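Local atomic coordinates of protein PTHB1 (Homo sapiens, PDB entry 4YD8), a protein that serves as a subunit of the BBSome, a coat complex thought to sort specific membrane proteins to the primary cilium and required for ciliogenesis. Residues L18-F24 / S48-R54; D25-L31 / V335-G340; A32-N36 / E95-L99; L99-H103 / A139-T143; N311-L316 / A327-I333. All coordinates share one frame; numbering follows the deposited sequence.

Contact 1: residues L18-F24 / S48-R54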
# COMPACT_ATOMS: atom_id res chain seq x y z
N LEU A 18 18.77 -0.14 -1.03
CA LEU A 18 18.40 -1.50 -1.40
C LEU A 18 19.07 -1.97 -2.69
O LEU A 18 18.71 -1.53 -3.78
CB LEU A 18 16.89 -1.60 -1.57
CG LEU A 18 16.08 -1.25 -0.33
CD1 LEU A 18 14.59 -1.41 -0.61
CD2 LEU A 18 16.50 -2.15 0.81
N GLY A 19 20.05 -2.85 -2.56
CA GLY A 19 20.73 -3.42 -3.71
C GLY A 19 21.54 -2.41 -4.50
O GLY A 19 21.87 -1.33 -4.01
N ASP A 20 21.84 -2.77 -5.75
CA ASP A 20 22.67 -1.94 -6.61
C ASP A 20 21.89 -1.49 -7.84
O ASP A 20 21.67 -2.28 -8.76
CB ASP A 20 23.94 -2.68 -7.03
CG ASP A 20 25.04 -1.74 -7.47
OD1 ASP A 20 24.99 -1.25 -8.61
OD2 ASP A 20 25.95 -1.49 -6.65
N LYS A 21 21.50 -0.23 -7.84
CA LYS A 21 20.72 0.35 -8.93
C LYS A 21 19.45 -0.45 -9.21
O LYS A 21 19.09 -0.69 -10.36
CB LYS A 21 21.56 0.46 -10.21
CG LYS A 21 22.93 1.12 -10.01
CD LYS A 21 22.86 2.33 -9.08
CE LYS A 21 24.22 3.01 -8.94
NZ LYS A 21 24.69 3.01 -7.52
N GLU A 22 18.78 -0.87 -8.14
CA GLU A 22 17.47 -1.49 -8.27
C GLU A 22 16.40 -0.41 -8.42
O GLU A 22 16.63 0.75 -8.08
CB GLU A 22 17.19 -2.40 -7.06
CG GLU A 22 18.22 -3.53 -6.93
CD GLU A 22 17.85 -4.59 -5.91
OE1 GLU A 22 16.66 -4.72 -5.57
OE2 GLU A 22 18.76 -5.32 -5.46
N GLU A 23 15.25 -0.80 -8.94
CA GLU A 23 14.13 0.11 -9.20
C GLU A 23 12.88 -0.39 -8.49
O GLU A 23 12.67 -1.60 -8.31
CB GLU A 23 13.87 0.26 -10.72
CG GLU A 23 15.08 0.71 -11.51
CD GLU A 23 14.92 0.54 -13.02
OE1 GLU A 23 13.90 -0.04 -13.46
OE2 GLU A 23 15.81 1.00 -13.76
N PHE A 24 12.07 0.56 -8.06
CA PHE A 24 10.90 0.30 -7.23
C PHE A 24 9.78 1.23 -7.65
O PHE A 24 10.04 2.27 -8.25
CB PHE A 24 11.22 0.54 -5.75
CG PHE A 24 12.41 -0.24 -5.26
CD1 PHE A 24 13.70 0.19 -5.52
CD2 PHE A 24 12.23 -1.38 -4.51
CE1 PHE A 24 14.79 -0.53 -5.08
CE2 PHE A 24 13.31 -2.10 -4.05
CZ PHE A 24 14.59 -1.67 -4.34
N SER A 48 11.52 -5.69 -5.15
CA SER A 48 12.06 -4.85 -6.22
C SER A 48 11.77 -5.43 -7.60
O SER A 48 11.48 -6.62 -7.74
CB SER A 48 13.56 -4.63 -6.04
OG SER A 48 14.34 -5.69 -6.56
N PHE A 49 11.87 -4.59 -8.62
CA PHE A 49 11.65 -5.06 -9.99
C PHE A 49 12.85 -5.92 -10.43
O PHE A 49 12.83 -6.50 -11.50
CB PHE A 49 11.46 -3.89 -10.97
CG PHE A 49 10.28 -3.02 -10.69
CD1 PHE A 49 9.25 -3.43 -9.86
CD2 PHE A 49 10.20 -1.75 -11.28
CE1 PHE A 49 8.16 -2.61 -9.63
CE2 PHE A 49 9.13 -0.93 -11.05
CZ PHE A 49 8.11 -1.36 -10.22
N MSE A 50 13.90 -5.96 -9.63
CA MSE A 50 15.02 -6.82 -9.85
C MSE A 50 14.85 -8.17 -9.18
O MSE A 50 15.75 -8.97 -9.19
CB MSE A 50 16.28 -6.16 -9.38
CG MSE A 50 16.91 -5.13 -10.32
SE MSE A 50 15.69 -3.82 -11.09
CE MSE A 50 16.89 -2.83 -12.29
N GLY A 51 13.70 -8.42 -8.58
CA GLY A 51 13.34 -9.77 -8.14
C GLY A 51 13.65 -10.08 -6.69
O GLY A 51 13.31 -11.16 -6.21
N TYR A 52 14.28 -9.15 -5.98
CA TYR A 52 14.58 -9.35 -4.55
C TYR A 52 13.44 -8.98 -3.61
O TYR A 52 12.80 -7.94 -3.77
CB TYR A 52 15.82 -8.54 -4.15
CG TYR A 52 17.10 -9.12 -4.71
CD1 TYR A 52 17.77 -10.14 -4.04
CD2 TYR A 52 17.62 -8.66 -5.91
CE1 TYR A 52 18.93 -10.69 -4.56
CE2 TYR A 52 18.79 -9.21 -6.43
CZ TYR A 52 19.43 -10.22 -5.75
OH TYR A 52 20.59 -10.75 -6.27
N LEU A 53 13.21 -9.83 -2.62
CA LEU A 53 12.28 -9.55 -1.53
C LEU A 53 13.10 -9.36 -0.25
O LEU A 53 13.91 -10.23 0.09
CB LEU A 53 11.26 -10.69 -1.37
CG LEU A 53 10.02 -10.53 -0.46
CD1 LEU A 53 10.36 -10.47 1.03
CD2 LEU A 53 9.21 -9.30 -0.84
N ARG A 54 12.90 -8.25 0.44
CA ARG A 54 13.65 -7.97 1.67
C ARG A 54 12.70 -7.64 2.82
O ARG A 54 11.70 -6.97 2.62
CB ARG A 54 14.65 -6.81 1.44
CG ARG A 54 15.72 -7.13 0.39
CD ARG A 54 16.57 -5.91 0.02
NE ARG A 54 17.63 -6.26 -0.92
CZ ARG A 54 17.61 -5.97 -2.22
NH1 ARG A 54 16.58 -5.33 -2.76
NH2 ARG A 54 18.63 -6.32 -3.00
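Arg54 and Glu22 reach for each other from opposite directions and meet end-on in a two-pronged salt bridge. Arg54 NH2 lies 2.7 Å from Glu22 OE2, and Arg54 NH1 lies 2.9 Å from Glu22 OE1. The two flat groups are not coplanar: their planes stand 39° apart. The extended run of Arg54 from CG to NE (chi2 171°, chi3 177°) carries the guanidinium that far. Ser48 OG donates a further bond of 2.7 Å to Glu22 OE1, from the carboxylate face opposite the one Arg54 NH1 uses. Three bonds thus hold the carboxylate and fix its rotation. Leu18 C and Gly19 N lie over one face of the guanidinium, and Tyr52 CB covers the other. Beside the salt bridge, Phe24 CE2 presses on Ser48 CB at 3.2 Å. Selenomethionine Met50 places its SE 3.7 Å from Glu23 N, a buried N-H with no partner. Phe49 N bonds to Glu23 O at 3.1 Å. Glu75 in strand 72-77 is a second salt-bridge partner of Arg54, through NE. The loop 18-24, leaving strand 8-17, lies against the type I turn that joins strands 43-47 and 52-56 of the next sheet.

Contact 2: residues D25-L31 / V335-G340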
# COMPACT_ATOMS: atom_id res chain seq x y z
N ASP A 25 8.54 0.89 -7.33
CA ASP A 25 7.45 1.84 -7.56
C ASP A 25 6.44 1.70 -6.44
O ASP A 25 6.66 0.96 -5.48
CB ASP A 25 6.79 1.61 -8.92
CG ASP A 25 6.21 2.88 -9.52
OD1 ASP A 25 5.92 3.85 -8.77
OD2 ASP A 25 6.04 2.91 -10.76
N GLN A 26 5.33 2.43 -6.55
CA GLN A 26 4.26 2.31 -5.58
C GLN A 26 3.79 0.86 -5.66
O GLN A 26 3.75 0.27 -6.73
CB GLN A 26 3.13 3.31 -5.88
CG GLN A 26 2.03 2.83 -6.80
CD GLN A 26 1.05 3.94 -7.19
OE1 GLN A 26 1.45 5.04 -7.58
NE2 GLN A 26 -0.24 3.66 -7.07
N GLY A 27 3.46 0.28 -4.52
CA GLY A 27 3.16 -1.14 -4.50
C GLY A 27 4.28 -1.97 -3.88
O GLY A 27 4.01 -3.03 -3.32
N CYS A 28 5.52 -1.49 -3.98
CA CYS A 28 6.69 -2.28 -3.58
C CYS A 28 6.98 -2.22 -2.08
O CYS A 28 7.84 -2.93 -1.61
CB CYS A 28 7.93 -1.80 -4.34
SG CYS A 28 7.95 -2.29 -6.09
N LEU A 29 6.29 -1.33 -1.37
CA LEU A 29 6.54 -1.12 0.07
C LEU A 29 5.35 -1.56 0.93
O LEU A 29 4.21 -1.13 0.68
CB LEU A 29 6.85 0.36 0.33
CG LEU A 29 6.99 0.75 1.81
CD1 LEU A 29 8.20 0.04 2.43
CD2 LEU A 29 7.09 2.27 1.94
N CYS A 30 5.60 -2.40 1.92
CA CYS A 30 4.55 -2.82 2.83
C CYS A 30 5.06 -2.77 4.26
O CYS A 30 6.20 -3.14 4.53
CB CYS A 30 4.07 -4.23 2.45
SG CYS A 30 2.69 -4.81 3.44
N LEU A 31 4.22 -2.26 5.15
CA LEU A 31 4.53 -2.21 6.58
C LEU A 31 3.52 -3.07 7.34
O LEU A 31 2.34 -2.72 7.40
CB LEU A 31 4.47 -0.77 7.10
CG LEU A 31 5.71 0.04 7.45
CD1 LEU A 31 5.29 1.41 7.99
CD2 LEU A 31 6.61 -0.69 8.47
N VAL A 335 8.46 7.19 -3.82
CA VAL A 335 7.44 6.55 -4.65
C VAL A 335 6.40 5.88 -3.78
O VAL A 335 5.33 5.52 -4.26
CB VAL A 335 8.00 5.49 -5.60
CG1 VAL A 335 8.79 6.13 -6.70
CG2 VAL A 335 8.80 4.42 -4.83
N ALA A 336 6.73 5.66 -2.51
CA ALA A 336 5.77 5.13 -1.55
C ALA A 336 6.09 5.63 -0.16
O ALA A 336 7.25 5.83 0.18
CB ALA A 336 5.76 3.59 -1.56
N VAL A 337 5.04 5.82 0.64
CA VAL A 337 5.19 6.19 2.04
C VAL A 337 4.22 5.36 2.85
O VAL A 337 3.08 5.10 2.42
CB VAL A 337 4.95 7.70 2.26
CG1 VAL A 337 3.58 8.15 1.71
CG2 VAL A 337 5.08 8.06 3.72
N ARG A 338 4.68 4.89 4.01
CA ARG A 338 3.84 4.16 4.96
C ARG A 338 4.08 4.69 6.37
O ARG A 338 5.12 5.28 6.65
CB ARG A 338 4.13 2.65 4.89
CG ARG A 338 3.74 2.03 3.54
CD ARG A 338 2.22 1.90 3.46
NE ARG A 338 1.79 1.17 2.26
CZ ARG A 338 1.65 1.71 1.06
NH1 ARG A 338 1.91 3.00 0.86
NH2 ARG A 338 1.24 0.95 0.05
N VAL A 339 3.10 4.48 7.25
CA VAL A 339 3.23 4.81 8.67
C VAL A 339 2.98 3.57 9.50
O VAL A 339 2.06 2.82 9.22
CB VAL A 339 2.24 5.91 9.09
CG1 VAL A 339 2.31 6.19 10.59
CG2 VAL A 339 2.53 7.18 8.31
N GLY A 340 3.78 3.34 10.53
CA GLY A 340 3.53 2.16 11.33
C GLY A 340 4.28 2.15 12.63
O GLY A 340 4.82 3.17 13.07
O HOH W 1 2.13 2.64 -2.54
O HOH W 2 1.06 -1.88 1.43
O HOH W 3 1.61 -1.44 4.31
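Leu29, Leu31, Ala336 and Arg338 meet where the innermost strands of two neighbouring blades run side by side in the N-terminal seven-bladed beta-propeller. Strands 29-31 and 336-340 are nearly parallel, 5° apart. Their axes approach to 7.3 Å, and no direct hydrogen bond crosses between them. Side chains and waters fill the contact instead. Leu29 CB packs on Ala336 CB at 3.9 Å, while Leu29 CD2 lies 3.7 Å from Arg338 CG as the two side chains slide past each other. In the modelled conformer of Leu31, its CD1 also leans on Arg338 CB. Near the start of strand 336-340, Gln26 CB rests 3.5 Å from Val335 O, and the amide of Gln26 leads away to bond with Leu250 O. Val335 and Ala336 form a classic beta bulge opposite Leu352. Arg338 is bent at chi2 (-75°), which turns its guanidinium back along its own strand with one face under Leu29 O. Arg338 NH2 donates to water 1 and water 2. Water 3 accepts from Leu31 N at 2.9 Å and weakly from Arg338 NE. A leucine in place of Arg338 would probably take the arginine donors from these waters, break their link between the strands and leave Val337 O without its guanidinium partner. The guanidinium is also tied to its own strand: Arg338 NH1 donates to Val337 O at 2.9 Å, 44° above the carbonyl plane.

Contact 3: residues A32-N36 / E95-L99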
# COMPACT_ATOMS: atom_id res chain seq x y z
N ALA A 32 3.97 -4.18 7.92
CA ALA A 32 3.01 -5.08 8.57
C ALA A 32 3.68 -6.03 9.53
O ALA A 32 4.89 -6.26 9.46
CB ALA A 32 2.24 -5.89 7.50
N ASN A 33 2.88 -6.60 10.43
CA ASN A 33 3.39 -7.57 11.40
C ASN A 33 3.43 -8.94 10.73
O ASN A 33 2.69 -9.85 11.11
CB ASN A 33 2.51 -7.59 12.64
CG ASN A 33 3.08 -8.48 13.74
OD1 ASN A 33 4.23 -8.89 13.67
ND2 ASN A 33 2.26 -8.78 14.74
N VAL A 34 4.31 -9.07 9.74
CA VAL A 34 4.27 -10.18 8.79
C VAL A 34 4.70 -11.50 9.44
O VAL A 34 4.34 -12.59 8.96
CB VAL A 34 5.16 -9.87 7.53
CG1 VAL A 34 6.64 -9.83 7.90
CG2 VAL A 34 4.89 -10.87 6.40
N ASP A 35 5.42 -11.43 10.56
CA ASP A 35 5.80 -12.65 11.27
C ASP A 35 4.90 -12.93 12.47
O ASP A 35 5.25 -13.75 13.33
CB ASP A 35 7.26 -12.60 11.71
CG ASP A 35 7.58 -11.41 12.62
OD1 ASP A 35 6.65 -10.64 12.95
OD2 ASP A 35 8.76 -11.27 13.03
N ASN A 36 3.76 -12.24 12.53
CA ASN A 36 2.77 -12.47 13.57
C ASN A 36 3.37 -12.42 14.97
O ASN A 36 3.06 -13.23 15.82
CB ASN A 36 2.09 -13.81 13.33
CG ASN A 36 1.33 -13.80 12.00
OD1 ASN A 36 0.28 -13.16 11.91
ND2 ASN A 36 1.88 -14.42 10.97
N GLU A 95 -6.09 -17.26 10.86
CA GLU A 95 -6.16 -15.81 10.72
C GLU A 95 -4.78 -15.17 10.80
O GLU A 95 -4.66 -13.94 10.80
CB GLU A 95 -7.11 -15.21 11.76
CG GLU A 95 -8.56 -15.56 11.45
CD GLU A 95 -9.56 -14.68 12.18
OE1 GLU A 95 -9.53 -13.45 11.99
OE2 GLU A 95 -10.37 -15.23 12.95
N MSE A 96 -3.74 -15.99 10.83
CA MSE A 96 -2.39 -15.44 10.81
C MSE A 96 -2.12 -14.67 9.51
O MSE A 96 -2.63 -15.02 8.43
CB MSE A 96 -1.35 -16.55 10.98
CG MSE A 96 -1.24 -17.07 12.40
SE MSE A 96 0.58 -17.68 12.71
CE MSE A 96 0.73 -17.22 14.55
N LEU A 97 -1.34 -13.61 9.62
CA LEU A 97 -0.97 -12.83 8.44
C LEU A 97 0.06 -13.58 7.61
O LEU A 97 0.95 -14.25 8.15
CB LEU A 97 -0.43 -11.44 8.83
CG LEU A 97 -1.36 -10.59 9.69
CD1 LEU A 97 -0.70 -9.27 10.12
CD2 LEU A 97 -2.66 -10.34 8.93
N HIS A 98 -0.07 -13.45 6.29
CA HIS A 98 0.86 -14.01 5.33
C HIS A 98 1.22 -12.95 4.28
O HIS A 98 0.52 -11.96 4.13
CB HIS A 98 0.27 -15.24 4.62
CG HIS A 98 0.16 -16.43 5.51
ND1 HIS A 98 -0.81 -16.56 6.48
CD2 HIS A 98 0.92 -17.56 5.59
CE1 HIS A 98 -0.66 -17.70 7.11
NE2 HIS A 98 0.39 -18.33 6.60
N LEU A 99 2.32 -13.19 3.56
CA LEU A 99 2.84 -12.27 2.55
C LEU A 99 2.37 -12.69 1.18
O LEU A 99 2.58 -13.84 0.79
CB LEU A 99 4.36 -12.26 2.58
CG LEU A 99 5.07 -11.43 1.50
CD1 LEU A 99 4.77 -9.95 1.65
CD2 LEU A 99 6.57 -11.67 1.51
O HOH W 4 3.54 -15.08 7.91
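Asn36 holds its CG anti to the carbonyl carbon (chi1 -63°), with the amide swung crosswise (chi2 -73°), and this sets the amide beside the backbone of Leu97. Both ends of the amide are used. Leu97 N donates to Asn36 OD1 at 2.8 Å, and Asn36 ND2 donates to Leu97 O at 3.0 Å. Each donor lies in the carbonyl plane of its acceptor, on a lone pair. The two bonds fix the amide against rotation and let one side chain pair with a backbone much as a strand would. Asn36 closes a type I turn begun at Asn33, with Asn36 N bonded to Asn33 O. That same carbonyl oxygen, Asn33 O, faces Leu97 CD1 at 3.6 Å. Water 4 sits between the backbones, 2.8 Å from Val34 O and 2.7 Å from Leu97 O. Further in, the contact turns apolar: Val34 CG2 meets Leu99 CB at 4.1 Å. The segment 32-36, with its turn, follows strand 29-32 and meets the start of strand 98-102 in the next sheet. Val87 of strand 84-88 touches Val34, Leu97 and Leu99, while Ile45 of strand 43-47 packs on Val34 and Leu99.

Contact 4: residues L99-H103 / A139-T143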
# COMPACT_ATOMS: atom_id res chain seq x y z
N LEU A 99 2.32 -13.19 3.56
CA LEU A 99 2.84 -12.27 2.55
C LEU A 99 2.37 -12.69 1.18
O LEU A 99 2.58 -13.84 0.79
CB LEU A 99 4.36 -12.26 2.58
CG LEU A 99 5.07 -11.43 1.50
CD1 LEU A 99 4.77 -9.95 1.65
CD2 LEU A 99 6.57 -11.67 1.51
N ALA A 100 1.74 -11.78 0.44
CA ALA A 100 1.44 -12.04 -0.97
C ALA A 100 2.44 -11.26 -1.82
O ALA A 100 2.67 -10.07 -1.58
CB ALA A 100 0.01 -11.65 -1.32
N VAL A 101 3.05 -11.93 -2.78
CA VAL A 101 3.97 -11.30 -3.71
C VAL A 101 3.37 -11.44 -5.10
O VAL A 101 3.12 -12.55 -5.57
CB VAL A 101 5.36 -11.95 -3.66
CG1 VAL A 101 6.31 -11.27 -4.65
CG2 VAL A 101 5.92 -11.91 -2.22
N LEU A 102 3.12 -10.31 -5.74
CA LEU A 102 2.57 -10.31 -7.08
C LEU A 102 3.69 -10.20 -8.09
O LEU A 102 4.50 -9.27 -8.02
CB LEU A 102 1.58 -9.15 -7.26
CG LEU A 102 0.90 -9.07 -8.63
CD1 LEU A 102 0.07 -10.34 -8.87
CD2 LEU A 102 0.05 -7.81 -8.68
N HIS A 103 3.72 -11.13 -9.04
CA HIS A 103 4.62 -11.08 -10.19
C HIS A 103 3.77 -10.90 -11.43
O HIS A 103 2.55 -10.97 -11.36
CB HIS A 103 5.46 -12.36 -10.31
CG HIS A 103 6.34 -12.64 -9.13
ND1 HIS A 103 7.50 -11.95 -8.88
CD2 HIS A 103 6.22 -13.55 -8.13
CE1 HIS A 103 8.07 -12.42 -7.78
NE2 HIS A 103 7.32 -13.40 -7.31
N ALA A 139 -0.18 -9.46 -15.03
CA ALA A 139 -0.78 -8.69 -13.94
C ALA A 139 -0.38 -7.22 -13.97
O ALA A 139 0.70 -6.87 -14.44
CB ALA A 139 -0.38 -9.30 -12.58
N CYS A 140 -1.26 -6.36 -13.46
CA CYS A 140 -0.89 -4.98 -13.20
C CYS A 140 -0.70 -4.75 -11.69
O CYS A 140 0.41 -4.47 -11.24
CB CYS A 140 -1.95 -4.01 -13.74
SG CYS A 140 -1.56 -2.28 -13.35
N ASN A 141 -1.79 -4.86 -10.94
CA ASN A 141 -1.78 -4.56 -9.50
C ASN A 141 -2.84 -5.41 -8.80
O ASN A 141 -3.53 -6.19 -9.45
CB ASN A 141 -2.01 -3.05 -9.25
CG ASN A 141 -3.26 -2.49 -9.95
OD1 ASN A 141 -4.16 -3.24 -10.32
ND2 ASN A 141 -3.31 -1.16 -10.12
N MSE A 142 -2.96 -5.29 -7.48
CA MSE A 142 -3.90 -6.13 -6.77
C MSE A 142 -4.47 -5.41 -5.57
O MSE A 142 -3.92 -4.38 -5.15
CB MSE A 142 -3.24 -7.44 -6.30
CG MSE A 142 -2.07 -7.22 -5.35
SE MSE A 142 -1.49 -9.00 -4.69
CE MSE A 142 0.19 -8.50 -3.90
N THR A 143 -5.54 -5.95 -5.02
CA THR A 143 -6.07 -5.49 -3.74
C THR A 143 -6.59 -6.73 -3.01
O THR A 143 -6.58 -7.83 -3.55
CB THR A 143 -7.17 -4.40 -3.92
OG1 THR A 143 -7.52 -3.83 -2.66
CG2 THR A 143 -8.43 -4.99 -4.60
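Leu102 lays CD2 over the backbone of Asn141, 3.8 Å from Asn141 C, and turns its other methyl, CD1, to Ala139 CB at 3.9 Å. Its CG stands opposite the backbone N (chi1 -178°), which spreads the two methyls across strand 139-143. Selenomethionine Met142 answers from the other strand. Its CG sits between backbone N and carbonyl carbon (chi1 60°), and the chain then runs out straight. Its terminal CE comes to 3.7 Å from Leu102 CB and lies beside Ala100, 4.1 Å from Ala100 CB. Ala139 CB also rests 3.6 Å from His103 O. No hydrogen bond crosses this contact; it is held by apolar packing. Ile158 of strand 155-160 touches Leu102, Ala139 and Met142 and closes over the cluster. Polar groups at the margins find partners in neighbouring parts of the chain: Gln84 accepts from Met142 N, and Asn141 bonds to Gln159, opposite a classic beta bulge at Cys140 and Asn141. Gly145, critical for protein stability, lies about 11 Å from the side chain of Met142. The strand axes come no closer than 8.6 Å, and the strands belong to different four-stranded sheets, so the side chains fill the space between two blades. Apolar packing between adjacent blades of this kind is characteristic of the seven-bladed beta-propeller.

Contact 5: residues N311-L316 / A327-I333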
# COMPACT_ATOMS: atom_id res chain seq x y z
N ASN A 311 6.07 14.48 -2.87
CA ASN A 311 6.08 15.18 -4.15
C ASN A 311 7.37 15.03 -4.92
O ASN A 311 8.36 14.51 -4.40
CB ASN A 311 5.80 16.66 -3.93
CG ASN A 311 4.53 16.89 -3.17
OD1 ASN A 311 3.45 16.91 -3.74
ND2 ASN A 311 4.65 17.07 -1.86
N HIS A 312 7.38 15.51 -6.16
CA HIS A 312 8.55 15.36 -7.02
C HIS A 312 9.61 16.40 -6.72
O HIS A 312 10.67 16.41 -7.34
CB HIS A 312 8.14 15.42 -8.49
CG HIS A 312 7.36 14.22 -8.93
ND1 HIS A 312 7.96 13.05 -9.32
CD2 HIS A 312 6.02 14.01 -8.99
CE1 HIS A 312 7.02 12.16 -9.61
NE2 HIS A 312 5.84 12.72 -9.42
N ASN A 313 9.33 17.29 -5.77
CA ASN A 313 10.34 18.25 -5.34
C ASN A 313 10.96 17.88 -3.99
O ASN A 313 11.46 18.74 -3.26
CB ASN A 313 9.73 19.65 -5.26
CG ASN A 313 8.56 19.72 -4.29
OD1 ASN A 313 8.18 18.71 -3.69
ND2 ASN A 313 8.00 20.91 -4.14
N ASN A 314 10.89 16.59 -3.66
CA ASN A 314 11.47 16.03 -2.43
C ASN A 314 10.78 16.46 -1.13
O ASN A 314 11.26 16.17 -0.04
CB ASN A 314 12.96 16.37 -2.34
CG ASN A 314 13.74 15.88 -3.54
OD1 ASN A 314 14.10 14.71 -3.62
ND2 ASN A 314 14.00 16.78 -4.49
N MSE A 315 9.65 17.15 -1.24
CA MSE A 315 8.92 17.59 -0.06
C MSE A 315 7.89 16.55 0.37
O MSE A 315 7.28 15.89 -0.47
CB MSE A 315 8.22 18.93 -0.31
CG MSE A 315 9.17 20.08 -0.63
SE MSE A 315 10.42 20.46 0.81
CE MSE A 315 9.17 20.81 2.25
N LEU A 316 7.72 16.40 1.68
CA LEU A 316 6.69 15.53 2.21
C LEU A 316 5.75 16.40 3.05
O LEU A 316 6.20 17.08 3.97
CB LEU A 316 7.32 14.41 3.04
CG LEU A 316 6.37 13.38 3.65
CD1 LEU A 316 5.65 12.58 2.54
CD2 LEU A 316 7.15 12.44 4.58
N ALA A 327 5.54 20.14 7.04
CA ALA A 327 6.29 19.88 5.82
C ALA A 327 7.75 19.57 6.12
O ALA A 327 8.36 20.24 6.95
CB ALA A 327 6.19 21.08 4.87
N THR A 328 8.29 18.58 5.43
CA THR A 328 9.70 18.21 5.57
C THR A 328 10.34 17.96 4.21
O THR A 328 9.68 17.47 3.29
CB THR A 328 9.83 16.96 6.43
OG1 THR A 328 9.24 17.23 7.70
CG2 THR A 328 11.27 16.59 6.64
N GLN A 329 11.63 18.26 4.11
CA GLN A 329 12.40 17.93 2.93
C GLN A 329 12.95 16.54 3.11
O GLN A 329 13.50 16.21 4.16
CB GLN A 329 13.53 18.94 2.70
CG GLN A 329 14.27 18.76 1.38
CD GLN A 329 15.29 19.86 1.13
OE1 GLN A 329 15.56 20.68 2.00
NE2 GLN A 329 15.86 19.88 -0.07
N LEU A 330 12.78 15.70 2.09
CA LEU A 330 13.37 14.38 2.06
C LEU A 330 14.61 14.43 1.18
O LEU A 330 14.68 15.25 0.26
CB LEU A 330 12.38 13.34 1.54
CG LEU A 330 11.00 13.28 2.19
CD1 LEU A 330 10.18 12.15 1.57
CD2 LEU A 330 11.10 13.11 3.69
N PRO A 331 15.58 13.54 1.44
CA PRO A 331 16.78 13.44 0.59
C PRO A 331 16.47 12.88 -0.79
O PRO A 331 17.25 13.06 -1.73
CB PRO A 331 17.70 12.50 1.38
CG PRO A 331 16.80 11.73 2.26
CD PRO A 331 15.66 12.65 2.61
N HIS A 332 15.33 12.20 -0.93
CA HIS A 332 14.98 11.55 -2.19
C HIS A 332 13.48 11.60 -2.43
O HIS A 332 12.70 11.68 -1.49
CB HIS A 332 15.47 10.10 -2.18
CG HIS A 332 16.94 9.95 -1.93
ND1 HIS A 332 17.88 10.16 -2.91
CD2 HIS A 332 17.62 9.64 -0.80
CE1 HIS A 332 19.09 9.98 -2.40
NE2 HIS A 332 18.96 9.67 -1.12
N ILE A 333 13.08 11.56 -3.70
CA ILE A 333 11.67 11.55 -4.05
C ILE A 333 11.03 10.21 -3.68
O ILE A 333 11.46 9.17 -4.16
CB ILE A 333 11.46 11.81 -5.55
CG1 ILE A 333 11.98 13.19 -5.93
CG2 ILE A 333 9.98 11.67 -5.93
CD1 ILE A 333 11.95 13.47 -7.42
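Asn314 O receives the shortest bond across this contact, 2.7 Å from Leu330 N and nearly straight at 169°. Two more backbone bonds follow: Leu316 N to Thr328 O at 2.8 Å and Thr328 N to Leu316 O at 3.0 Å. Leu316 and Thr328 are thus a hydrogen-bonded antiparallel pair, and Met315 with Gln329 is the non-hydrogen-bonded pair beside it. On the face of Leu316 and Thr328, Leu316 CB meets Leu330 CD1 at 3.9 Å. The Asn311-Asn314 segment is a type I turn, and Asn313 OD1 accepts from Met315 N in an Asx turn. Ile333 lies across this turn. Its extended branch (chi2 173°) brings CD1 within a tight 3.2 Å of His312 O, while Ile333 CG2 comes to 3.6 Å from Asn311 O. Ile333 CG1 rests beside Asn314 OD1, the two side chains crossing at about a right angle. An alanine at Ile333 is likely to open a gap beside the Asn311 and His312 carbonyls, since the branches that fill it would be gone. The contact joins the hairpin of strands 315-320 and 323-329 to the link that leads into strand 334-342. Strand 8-17 borders strand 323-329, where Ala327 bonds to Phe8. Leu330 touches Thr351 of strand 348-353, and His332 stacks with His357.

How the contacts relate
Contact 4 is the buried one and purely apolar; contact 2 also lacks a direct cross bond but is bridged by waters. The other four are partly buried and mix apolar packing with polar groups. Contact 2 lies near the centre of the chain, while contact 1 uses a salt bridge and contact 3 an asparagine amide. Contact 5 alone is regular strand pairing within a hairpin. Contacts 1 and 2 touch where Phe49 packs on Asp25 and Cys28. Contacts 3 and 4 share Leu99 and strand 98-102, and Leu99 also meets Leu53 of contact 1. Residues 18-36 run unbroken through contacts 1, 2 and 3. Contact 5 lies across the chain's centre from contacts 3 and 4.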